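Local coordinates for Blr3880 protein (Bradyrhizobium japonicum, PDB 2OOD), which probably catalyses the zinc-dependent hydrolytic deamination of guanine to xanthine and ammonia, a step of purine degradation, at residues A[371-379]-A[434-445]; A[403-414]-A[449-460]. All coordinates share one frame; numbering follows the deposited sequence.

Contact 1. Residues A[371-379]-A[434-445]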
loop_
_atom_site.group_PDB
_atom_site.type_symbol
_atom_site.label_atom_id
_atom_site.label_comp_id
_atom_site.label_asym_id
_atom_site.label_seq_id
_atom_site.Cartn_x
_atom_site.Cartn_y
_atom_site.Cartn_z
ATOM N N LYS A 371 4.195 -10.678 12.985
ATOM C CA LYS A 371 5.065 -9.530 12.762
ATOM C C LYS A 371 6.025 -9.871 11.633
ATOM O O LYS A 371 6.876 -10.740 11.784
ATOM C CB LYS A 371 5.858 -9.218 14.025
ATOM C CG LYS A 371 5.017 -8.815 15.210
ATOM C CD LYS A 371 5.917 -8.475 16.376
ATOM C CE LYS A 371 5.126 -7.965 17.558
ATOM N NZ LYS A 371 6.031 -7.662 18.707
ATOM N N LEU A 372 5.892 -9.192 10.500
ATOM C CA LEU A 372 6.757 -9.480 9.367
ATOM C C LEU A 372 8.047 -8.679 9.423
ATOM O O LEU A 372 8.119 -7.565 8.919
ATOM C CB LEU A 372 6.027 -9.199 8.053
ATOM C CG LEU A 372 6.591 -9.945 6.842
ATOM C CD1 LEU A 372 6.407 -11.447 7.038
ATOM C CD2 LEU A 372 5.896 -9.478 5.578
ATOM N N SER A 373 9.068 -9.255 10.043
ATOM C CA SER A 373 10.358 -8.585 10.162
ATOM C C SER A 373 11.034 -8.563 8.799
ATOM O O SER A 373 10.593 -9.247 7.871
ATOM C CB SER A 373 11.251 -9.332 11.156
ATOM O OG SER A 373 11.512 -10.655 10.718
ATOM N N PRO A 374 12.103 -7.761 8.650
ATOM C CA PRO A 374 12.773 -7.735 7.351
ATOM C C PRO A 374 13.354 -9.116 7.068
ATOM O O PRO A 374 13.534 -9.494 5.916
ATOM C CB PRO A 374 13.833 -6.653 7.529
ATOM C CG PRO A 374 14.111 -6.681 8.981
ATOM C CD PRO A 374 12.732 -6.805 9.572
ATOM N N TYR A 375 13.621 -9.875 8.128
ATOM C CA TYR A 375 14.154 -11.227 7.990
ATOM C C TYR A 375 13.100 -12.173 7.443
ATOM O O TYR A 375 13.357 -12.921 6.502
ATOM C CB TYR A 375 14.637 -11.749 9.339
ATOM C CG TYR A 375 15.862 -11.043 9.859
ATOM C CD1 TYR A 375 17.130 -11.380 9.411
ATOM C CD2 TYR A 375 15.750 -10.039 10.804
ATOM C CE1 TYR A 375 18.259 -10.734 9.898
ATOM C CE2 TYR A 375 16.869 -9.386 11.295
ATOM C CZ TYR A 375 18.121 -9.737 10.843
ATOM O OH TYR A 375 19.225 -9.086 11.357
ATOM N N ARG A 376 11.916 -12.139 8.046
ATOM C CA ARG A 376 10.807 -12.990 7.634
ATOM C C ARG A 376 10.258 -12.608 6.263
ATOM O O ARG A 376 9.947 -13.469 5.438
ATOM C CB ARG A 376 9.681 -12.910 8.671
ATOM C CG ARG A 376 10.000 -13.546 10.013
ATOM C CD ARG A 376 8.931 -13.227 11.042
ATOM N NE ARG A 376 9.110 -13.993 12.272
ATOM C CZ ARG A 376 8.367 -13.841 13.365
ATOM N NH1 ARG A 376 7.395 -12.946 13.380
ATOM N NH2 ARG A 376 8.587 -14.588 14.439
ATOM N N GLY A 377 10.137 -11.306 6.028
ATOM C CA GLY A 377 9.612 -10.831 4.761
ATOM C C GLY A 377 10.483 -11.160 3.568
ATOM O O GLY A 377 9.993 -11.624 2.542
ATOM N N PHE A 378 11.780 -10.916 3.695
ATOM C CA PHE A 378 12.702 -11.190 2.608
ATOM C C PHE A 378 13.059 -12.650 2.421
ATOM O O PHE A 378 13.524 -13.040 1.353
ATOM C CB PHE A 378 13.944 -10.332 2.765
ATOM C CG PHE A 378 13.782 -8.988 2.157
ATOM C CD1 PHE A 378 13.757 -8.850 0.770
ATOM C CD2 PHE A 378 13.556 -7.866 2.947
ATOM C CE1 PHE A 378 13.511 -7.621 0.182
ATOM C CE2 PHE A 378 13.308 -6.626 2.361
ATOM C CZ PHE A 378 13.283 -6.510 0.977
ATOM N N TRP A 379 12.850 -13.451 3.457
ATOM C CA TRP A 379 13.097 -14.873 3.356
ATOM C C TRP A 379 11.907 -15.408 2.556
ATOM O O TRP A 379 12.058 -16.276 1.704
ATOM C CB TRP A 379 13.119 -15.513 4.744
ATOM C CG TRP A 379 13.128 -17.030 4.709
ATOM C CD1 TRP A 379 14.211 -17.839 4.529
ATOM C CD2 TRP A 379 11.993 -17.903 4.828
ATOM N NE1 TRP A 379 13.824 -19.159 4.529
ATOM C CE2 TRP A 379 12.469 -19.225 4.710
ATOM C CE3 TRP A 379 10.624 -17.694 5.021
ATOM C CZ2 TRP A 379 11.619 -20.331 4.782
ATOM C CZ3 TRP A 379 9.780 -18.798 5.091
ATOM C CH2 TRP A 379 10.282 -20.096 4.973
ATOM N N VAL A 434 24.931 -7.455 9.546
ATOM C CA VAL A 434 23.682 -8.075 9.127
ATOM C C VAL A 434 22.462 -7.340 9.695
ATOM O O VAL A 434 21.423 -7.264 9.041
ATOM C CB VAL A 434 23.612 -9.548 9.556
ATOM C CG1 VAL A 434 23.659 -9.652 11.060
ATOM C CG2 VAL A 434 22.350 -10.176 9.016
ATOM N N ASP A 435 22.589 -6.797 10.903
ATOM C CA ASP A 435 21.487 -6.069 11.530
ATOM C C ASP A 435 21.225 -4.753 10.802
ATOM O O ASP A 435 20.069 -4.370 10.596
ATOM C CB ASP A 435 21.799 -5.764 13.000
ATOM C CG ASP A 435 22.223 -7.002 13.780
ATOM O OD1 ASP A 435 21.361 -7.894 14.024
ATOM O OD2 ASP A 435 23.431 -7.080 14.140
ATOM N N GLU A 436 22.286 -4.045 10.425
ATOM C CA GLU A 436 22.094 -2.784 9.731
ATOM C C GLU A 436 21.499 -3.068 8.362
ATOM O O GLU A 436 20.677 -2.303 7.870
ATOM C CB GLU A 436 23.415 -2.021 9.581
ATOM C CG GLU A 436 24.086 -1.665 10.898
ATOM C CD GLU A 436 25.220 -0.662 10.734
ATOM O OE1 GLU A 436 26.104 -0.885 9.872
ATOM O OE2 GLU A 436 25.232 0.348 11.471
ATOM N N ALA A 437 21.903 -4.178 7.753
ATOM C CA ALA A 437 21.392 -4.542 6.442
ATOM C C ALA A 437 19.899 -4.833 6.552
ATOM O O ALA A 437 19.093 -4.307 5.786
ATOM C CB ALA A 437 22.136 -5.761 5.904
ATOM N N ALA A 438 19.534 -5.670 7.516
ATOM C CA ALA A 438 18.134 -6.022 7.727
ATOM C C ALA A 438 17.335 -4.756 8.000
ATOM O O ALA A 438 16.226 -4.570 7.503
ATOM C CB ALA A 438 18.013 -6.984 8.901
ATOM N N SER A 439 17.925 -3.877 8.792
ATOM C CA SER A 439 17.294 -2.626 9.152
ATOM C C SER A 439 16.953 -1.760 7.929
ATOM O O SER A 439 15.898 -1.134 7.888
ATOM C CB SER A 439 18.215 -1.876 10.111
ATOM O OG SER A 439 17.472 -1.093 11.022
HETATM N N MSE A 440 17.837 -1.726 6.934
HETATM C CA MSE A 440 17.596 -0.934 5.722
HETATM C C MSE A 440 16.627 -1.636 4.775
HETATM O O MSE A 440 15.936 -0.988 3.989
HETATM C CB MSE A 440 18.902 -0.671 4.975
HETATM C CG MSE A 440 19.984 -0.065 5.822
HETATM SE SE MSE A 440 21.519 0.493 4.758
HETATM C CE MSE A 440 22.146 1.933 5.908
ATOM N N LEU A 441 16.603 -2.965 4.837
ATOM C CA LEU A 441 15.711 -3.752 4.003
ATOM C C LEU A 441 14.274 -3.538 4.469
ATOM O O LEU A 441 13.341 -3.580 3.669
ATOM C CB LEU A 441 16.078 -5.237 4.065
ATOM C CG LEU A 441 17.335 -5.671 3.307
ATOM C CD1 LEU A 441 17.609 -7.133 3.578
ATOM C CD2 LEU A 441 17.156 -5.435 1.819
ATOM N N PHE A 442 14.088 -3.303 5.763
ATOM C CA PHE A 442 12.748 -3.056 6.255
ATOM C C PHE A 442 12.299 -1.694 5.739
ATOM O O PHE A 442 11.113 -1.464 5.520
ATOM C CB PHE A 442 12.696 -3.053 7.783
ATOM C CG PHE A 442 11.293 -3.052 8.332
ATOM C CD1 PHE A 442 10.493 -4.196 8.244
ATOM C CD2 PHE A 442 10.740 -1.899 8.877
ATOM C CE1 PHE A 442 9.164 -4.181 8.690
ATOM C CE2 PHE A 442 9.409 -1.884 9.323
ATOM C CZ PHE A 442 8.631 -3.024 9.225
ATOM N N ALA A 443 13.247 -0.783 5.558
ATOM C CA ALA A 443 12.919 0.538 5.049
ATOM C C ALA A 443 12.604 0.425 3.557
ATOM O O ALA A 443 11.824 1.208 3.024
ATOM C CB ALA A 443 14.072 1.488 5.275
ATOM N N VAL A 444 13.221 -0.540 2.878
ATOM C CA VAL A 444 12.955 -0.744 1.461
ATOM C C VAL A 444 11.498 -1.168 1.327
ATOM O O VAL A 444 10.756 -0.628 0.509
ATOM C CB VAL A 444 13.849 -1.844 0.871
ATOM C CG1 VAL A 444 13.279 -2.328 -0.439
ATOM C CG2 VAL A 444 15.244 -1.306 0.653
HETATM N N MSE A 445 11.104 -2.135 2.155
HETATM C CA MSE A 445 9.743 -2.674 2.194
HETATM C C MSE A 445 8.662 -1.638 2.491
HETATM O O MSE A 445 7.709 -1.479 1.728
HETATM C CB MSE A 445 9.610 -3.732 3.291
HETATM C CG MSE A 445 10.179 -5.100 3.032
HETATM SE SE MSE A 445 10.015 -6.138 4.699
HETATM C CE MSE A 445 10.621 -7.879 4.059
HETATM O O HOH W 1 18.793 -6.572 13.073
#
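Tyr375 lays one face of its ring over the methyl of Ala438, CZ standing 3.4 Å from Ala438 CB. With CG anti to its own carbonyl carbon (chi1 -69°), the ring reaches along helix 434-445 toward its start, where Val434 CG2 meets the ring's edge. The short methyl of Ala438 offers the ring a compact apolar surface. The hydroxyl is tied to the second helix through a water, 3.1 Å from Tyr375 OH and donating to Asp435 OD1 at 3.0 Å, so a polar link closes the apolar patch on the side of the exposed Asp435.

Pro374, in the first turn of its helix, presses CB and CG on the backbone of Ala438, while its CD lies 3.7 Å from Phe442 CD1. Proline suits this place because a first-turn residue needs no N-H for the helix. Just before it Ser373 is the N-cap, Arg376 N donating to Ser373 OG at 3.1 Å. Deeper in, Leu441 sends CD2 over one face of the Phe378 ring, and its carbonyl oxygen lies at that ring's edge. The side chains of Met445, a selenomethionine here, and Phe378 run toward each other from opposite directions, with Met445 SE 5.0 Å from the Phe378 ring centroid in an oblique Met-aromatic contact.

Phe13 of strand 11-15 and Leu339 of helix 335-352 extend the apolar core, and Tyr91 of the second subunit meets Phe442 edge-to-face. Two helices whose segment axes cross at 67°, 9.3 Å apart, thus form a buried helix-helix interface in the C-terminal part of this amidohydrolase, beside the dimer contact.

Contact 2. Residues A[403-414]-A[449-460]; sequences EADFVALDPNGG and DDRCVDETWVMG
A chi1 of 55° sets Phe406 CG between its backbone N and carbonyl carbon, and Trp457, at -63°, has its CG beside the backbone N; on the same face of the strand pair, Phe406 stacks offset on the five-membered ring of Trp457, planes 19° apart. Trp457 CB sits over the centre of the Phe406 ring, 3.5 Å from the centroid, adding a CH-pi contact. Glu455 fixes the indole's rotation, its OE1 using the anti lone pair to take Trp457 NE1 at 3.0 Å.

Beneath the stack, Phe406 and Trp457 are a hydrogen-bonded antiparallel pair, Trp457 N reaching Phe406 O at 2.7 Å. At Ala408 a classic beta bulge places Asp454 and Glu455 opposite one residue; Asp454 N gives Ala408 O the stronger bond, 2.9 Å, and Glu455 N a weak one. The small Ala408 leaves room for Glu455 CB. Beyond the bulge Asp410 N donates to Cys452 O at 2.7 Å. At the other end, Asp405 OD1 receives Met459 N at 3.0 Å.

Water 2 donates to both Asp410 OD2 and Asp454 OD1, which probably eases the repulsion between like charges. Backbone bonds thus set the pairing, and the buried carboxylates are probably stabilised by cations: Asp405 by Arg198, Asp454 by Arg69 and Lys465, Glu455 by Lys465.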
loop_
_atom_site.group_PDB
_atom_site.type_symbol
_atom_site.label_atom_id
_atom_site.label_comp_id
_atom_site.label_asym_id
_atom_site.label_seq_id
_atom_site.Cartn_x
_atom_site.Cartn_y
_atom_site.Cartn_z
ATOM N N GLU A 403 21.008 -21.413 -9.563
ATOM C CA GLU A 403 20.976 -20.510 -10.694
ATOM C C GLU A 403 21.163 -19.081 -10.182
ATOM O O GLU A 403 20.635 -18.708 -9.136
ATOM C CB GLU A 403 19.661 -20.720 -11.436
ATOM C CG GLU A 403 19.425 -22.204 -11.674
ATOM C CD GLU A 403 18.215 -22.500 -12.522
ATOM O OE1 GLU A 403 17.147 -21.911 -12.266
ATOM O OE2 GLU A 403 18.329 -23.338 -13.440
ATOM N N ALA A 404 21.937 -18.290 -10.914
ATOM C CA ALA A 404 22.245 -16.931 -10.501
ATOM C C ALA A 404 21.269 -15.832 -10.885
ATOM O O ALA A 404 21.553 -15.037 -11.776
ATOM C CB ALA A 404 23.636 -16.563 -10.985
ATOM N N ASP A 405 20.119 -15.784 -10.221
ATOM C CA ASP A 405 19.145 -14.721 -10.470
ATOM C C ASP A 405 19.310 -13.799 -9.276
ATOM O O ASP A 405 19.329 -14.270 -8.147
ATOM C CB ASP A 405 17.714 -15.259 -10.487
ATOM C CG ASP A 405 17.441 -16.161 -11.668
ATOM O OD1 ASP A 405 18.290 -16.205 -12.575
ATOM O OD2 ASP A 405 16.377 -16.817 -11.696
ATOM N N PHE A 406 19.457 -12.501 -9.496
ATOM C CA PHE A 406 19.600 -11.612 -8.355
ATOM C C PHE A 406 19.210 -10.178 -8.637
ATOM O O PHE A 406 19.039 -9.782 -9.787
ATOM C CB PHE A 406 21.021 -11.687 -7.782
ATOM C CG PHE A 406 22.112 -11.429 -8.786
ATOM C CD1 PHE A 406 22.659 -10.156 -8.931
ATOM C CD2 PHE A 406 22.598 -12.459 -9.591
ATOM C CE1 PHE A 406 23.677 -9.917 -9.864
ATOM C CE2 PHE A 406 23.611 -12.220 -10.524
ATOM C CZ PHE A 406 24.146 -10.951 -10.656
ATOM N N VAL A 407 19.060 -9.407 -7.568
ATOM C CA VAL A 407 18.649 -8.019 -7.674
ATOM C C VAL A 407 19.542 -7.097 -6.863
ATOM O O VAL A 407 19.924 -7.412 -5.741
ATOM C CB VAL A 407 17.183 -7.845 -7.176
ATOM C CG1 VAL A 407 16.829 -6.379 -7.071
ATOM C CG2 VAL A 407 16.220 -8.539 -8.125
ATOM N N ALA A 408 19.883 -5.956 -7.439
ATOM C CA ALA A 408 20.696 -4.989 -6.733
ATOM C C ALA A 408 19.732 -3.930 -6.217
ATOM O O ALA A 408 19.149 -3.175 -6.998
ATOM C CB ALA A 408 21.717 -4.374 -7.669
ATOM N N LEU A 409 19.553 -3.893 -4.899
ATOM C CA LEU A 409 18.652 -2.940 -4.265
ATOM C C LEU A 409 19.358 -1.657 -3.870
ATOM O O LEU A 409 20.477 -1.683 -3.357
ATOM C CB LEU A 409 18.019 -3.549 -3.008
ATOM C CG LEU A 409 17.074 -4.745 -3.135
ATOM C CD1 LEU A 409 16.683 -5.192 -1.752
ATOM C CD2 LEU A 409 15.839 -4.379 -3.940
ATOM N N ASP A 410 18.701 -0.532 -4.120
ATOM C CA ASP A 410 19.244 0.760 -3.742
ATOM C C ASP A 410 18.422 1.180 -2.534
ATOM O O ASP A 410 17.312 1.688 -2.675
ATOM C CB ASP A 410 19.075 1.775 -4.870
ATOM C CG ASP A 410 19.574 3.156 -4.487
ATOM O OD1 ASP A 410 20.024 3.332 -3.333
ATOM O OD2 ASP A 410 19.514 4.067 -5.334
ATOM N N PRO A 411 18.959 0.968 -1.324
ATOM C CA PRO A 411 18.231 1.333 -0.104
ATOM C C PRO A 411 17.725 2.769 -0.029
ATOM O O PRO A 411 16.868 3.077 0.790
ATOM C CB PRO A 411 19.222 0.986 1.012
ATOM C CG PRO A 411 20.555 1.082 0.343
ATOM C CD PRO A 411 20.309 0.475 -1.006
ATOM N N ASN A 412 18.235 3.643 -0.891
ATOM C CA ASN A 412 17.809 5.038 -0.877
ATOM C C ASN A 412 16.673 5.349 -1.839
ATOM O O ASN A 412 16.166 6.469 -1.861
ATOM C CB ASN A 412 18.992 5.964 -1.170
ATOM C CG ASN A 412 19.905 6.140 0.030
ATOM O OD1 ASN A 412 19.450 6.496 1.116
ATOM N ND2 ASN A 412 21.200 5.899 -0.161
ATOM N N GLY A 413 16.267 4.357 -2.621
ATOM C CA GLY A 413 15.196 4.564 -3.578
ATOM C C GLY A 413 13.815 4.637 -2.960
ATOM O O GLY A 413 13.562 4.047 -1.910
ATOM N N GLY A 414 12.917 5.363 -3.616
ATOM C CA GLY A 414 11.567 5.493 -3.107
ATOM C C GLY A 414 11.189 6.941 -2.909
ATOM O O GLY A 414 11.833 7.829 -3.454
ATOM N N ASP A 449 9.662 1.521 -2.612
ATOM C CA ASP A 449 8.866 0.709 -3.535
ATOM C C ASP A 449 9.753 0.141 -4.646
ATOM O O ASP A 449 10.924 -0.147 -4.393
ATOM C CB ASP A 449 7.692 1.506 -4.123
ATOM C CG ASP A 449 8.083 2.898 -4.574
ATOM O OD1 ASP A 449 9.159 3.036 -5.186
ATOM O OD2 ASP A 449 7.304 3.850 -4.329
ATOM N N ASP A 450 9.241 -0.028 -5.866
ATOM C CA ASP A 450 10.099 -0.604 -6.899
ATOM C C ASP A 450 11.264 0.287 -7.329
ATOM O O ASP A 450 12.186 -0.182 -7.998
ATOM C CB ASP A 450 9.292 -1.086 -8.128
ATOM C CG ASP A 450 8.664 0.041 -8.929
ATOM O OD1 ASP A 450 9.355 1.024 -9.272
ATOM O OD2 ASP A 450 7.465 -0.076 -9.246
ATOM N N ARG A 451 11.245 1.558 -6.926
ATOM C CA ARG A 451 12.335 2.464 -7.268
ATOM C C ARG A 451 13.607 1.960 -6.570
ATOM O O ARG A 451 14.706 2.437 -6.838
ATOM C CB ARG A 451 12.026 3.907 -6.823
ATOM C CG ARG A 451 10.627 4.379 -7.160
ATOM C CD ARG A 451 10.559 5.834 -7.596
ATOM N NE ARG A 451 10.019 6.803 -6.631
ATOM C CZ ARG A 451 8.918 6.647 -5.899
ATOM N NH1 ARG A 451 8.203 5.542 -5.973
ATOM N NH2 ARG A 451 8.491 7.629 -5.125
ATOM N N CYS A 452 13.452 0.990 -5.674
ATOM C CA CYS A 452 14.590 0.428 -4.957
ATOM C C CYS A 452 15.264 -0.677 -5.758
ATOM O O CYS A 452 16.351 -1.139 -5.407
ATOM C CB CYS A 452 14.148 -0.114 -3.598
ATOM S SG CYS A 452 13.714 1.180 -2.434
ATOM N N VAL A 453 14.612 -1.102 -6.832
ATOM C CA VAL A 453 15.164 -2.139 -7.688
ATOM C C VAL A 453 16.023 -1.439 -8.734
ATOM O O VAL A 453 15.506 -0.820 -9.664
ATOM C CB VAL A 453 14.046 -2.935 -8.378
ATOM C CG1 VAL A 453 14.636 -3.991 -9.302
ATOM C CG2 VAL A 453 13.174 -3.574 -7.333
ATOM N N ASP A 454 17.339 -1.531 -8.566
ATOM C CA ASP A 454 18.262 -0.877 -9.483
ATOM C C ASP A 454 18.732 -1.778 -10.625
ATOM O O ASP A 454 18.892 -1.322 -11.756
ATOM C CB ASP A 454 19.464 -0.340 -8.709
ATOM C CG ASP A 454 20.231 0.708 -9.488
ATOM O OD1 ASP A 454 19.611 1.716 -9.899
ATOM O OD2 ASP A 454 21.451 0.525 -9.686
ATOM N N GLU A 455 18.950 -3.054 -10.340
ATOM C CA GLU A 455 19.389 -3.980 -11.371
ATOM C C GLU A 455 18.779 -5.350 -11.130
ATOM O O GLU A 455 18.698 -5.801 -9.991
ATOM C CB GLU A 455 20.916 -4.102 -11.368
ATOM C CG GLU A 455 21.663 -2.815 -11.687
ATOM C CD GLU A 455 23.174 -3.004 -11.706
ATOM O OE1 GLU A 455 23.623 -4.158 -11.886
ATOM O OE2 GLU A 455 23.907 -1.998 -11.558
ATOM N N THR A 456 18.340 -6.001 -12.201
ATOM C CA THR A 456 17.764 -7.337 -12.098
ATOM C C THR A 456 18.571 -8.243 -13.025
ATOM O O THR A 456 18.681 -7.971 -14.215
ATOM C CB THR A 456 16.282 -7.365 -12.539
ATOM O OG1 THR A 456 15.526 -6.443 -11.750
ATOM C CG2 THR A 456 15.707 -8.752 -12.353
ATOM N N TRP A 457 19.141 -9.310 -12.477
ATOM C CA TRP A 457 19.949 -10.234 -13.261
ATOM C C TRP A 457 19.302 -11.609 -13.346
ATOM O O TRP A 457 18.691 -12.074 -12.393
ATOM C CB TRP A 457 21.339 -10.382 -12.630
ATOM C CG TRP A 457 22.155 -9.111 -12.594
ATOM C CD1 TRP A 457 21.810 -7.931 -12.004
ATOM C CD2 TRP A 457 23.461 -8.908 -13.160
ATOM N NE1 TRP A 457 22.818 -7.007 -12.164
ATOM C CE2 TRP A 457 23.840 -7.582 -12.869
ATOM C CE3 TRP A 457 24.345 -9.721 -13.881
ATOM C CZ2 TRP A 457 25.071 -7.050 -13.282
ATOM C CZ3 TRP A 457 25.574 -9.185 -14.289
ATOM C CH2 TRP A 457 25.918 -7.868 -13.986
ATOM N N VAL A 458 19.452 -12.257 -14.491
ATOM C CA VAL A 458 18.908 -13.588 -14.697
ATOM C C VAL A 458 20.007 -14.442 -15.313
ATOM O O VAL A 458 20.457 -14.167 -16.426
ATOM C CB VAL A 458 17.719 -13.563 -15.661
ATOM C CG1 VAL A 458 17.172 -14.957 -15.845
ATOM C CG2 VAL A 458 16.656 -12.645 -15.133
HETATM N N MSE A 459 20.443 -15.468 -14.588
HETATM C CA MSE A 459 21.493 -16.357 -15.077
HETATM C C MSE A 459 22.818 -15.627 -15.328
HETATM O O MSE A 459 23.463 -15.834 -16.356
HETATM C CB MSE A 459 21.038 -17.040 -16.368
HETATM C CG MSE A 459 19.944 -18.055 -16.172
HETATM SE SE MSE A 459 20.549 -19.581 -15.090
HETATM C CE MSE A 459 20.777 -20.893 -16.522
ATOM N N GLY A 460 23.220 -14.769 -14.398
ATOM C CA GLY A 460 24.474 -14.054 -14.563
ATOM C C GLY A 460 24.464 -13.008 -15.664
ATOM O O GLY A 460 25.500 -12.425 -15.990
HETATM O O HOH W 2 19.083 3.841 -7.931
#

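Overall arrangement
Contacts 1 and 2 adjoin, their centres 15 Å apart, and share one apolar layer: Leu441 CD2 of contact 1 lies 3.6 Å from Leu409 CD1 of contact 2, and Val444 CG1 is 4.0 Å from Cys452 CB. Their segments alternate along the chain, and helix 434-447 is followed, after a short 3-10 turn, by strand 453-458; the helix packs beside the strand pair it helps to connect. Strand 406-409 also pairs with strand 70-81, which carries the zinc ligands His79 and His81, giving contact 2 an indirect link to the metal site. Both contacts nevertheless lie away from the zinc and guanine pocket. Both reach the second subunit, contact 1 through Phe442 on its Tyr91, contact 2 through Arg451 salt-bridged to its Asp450.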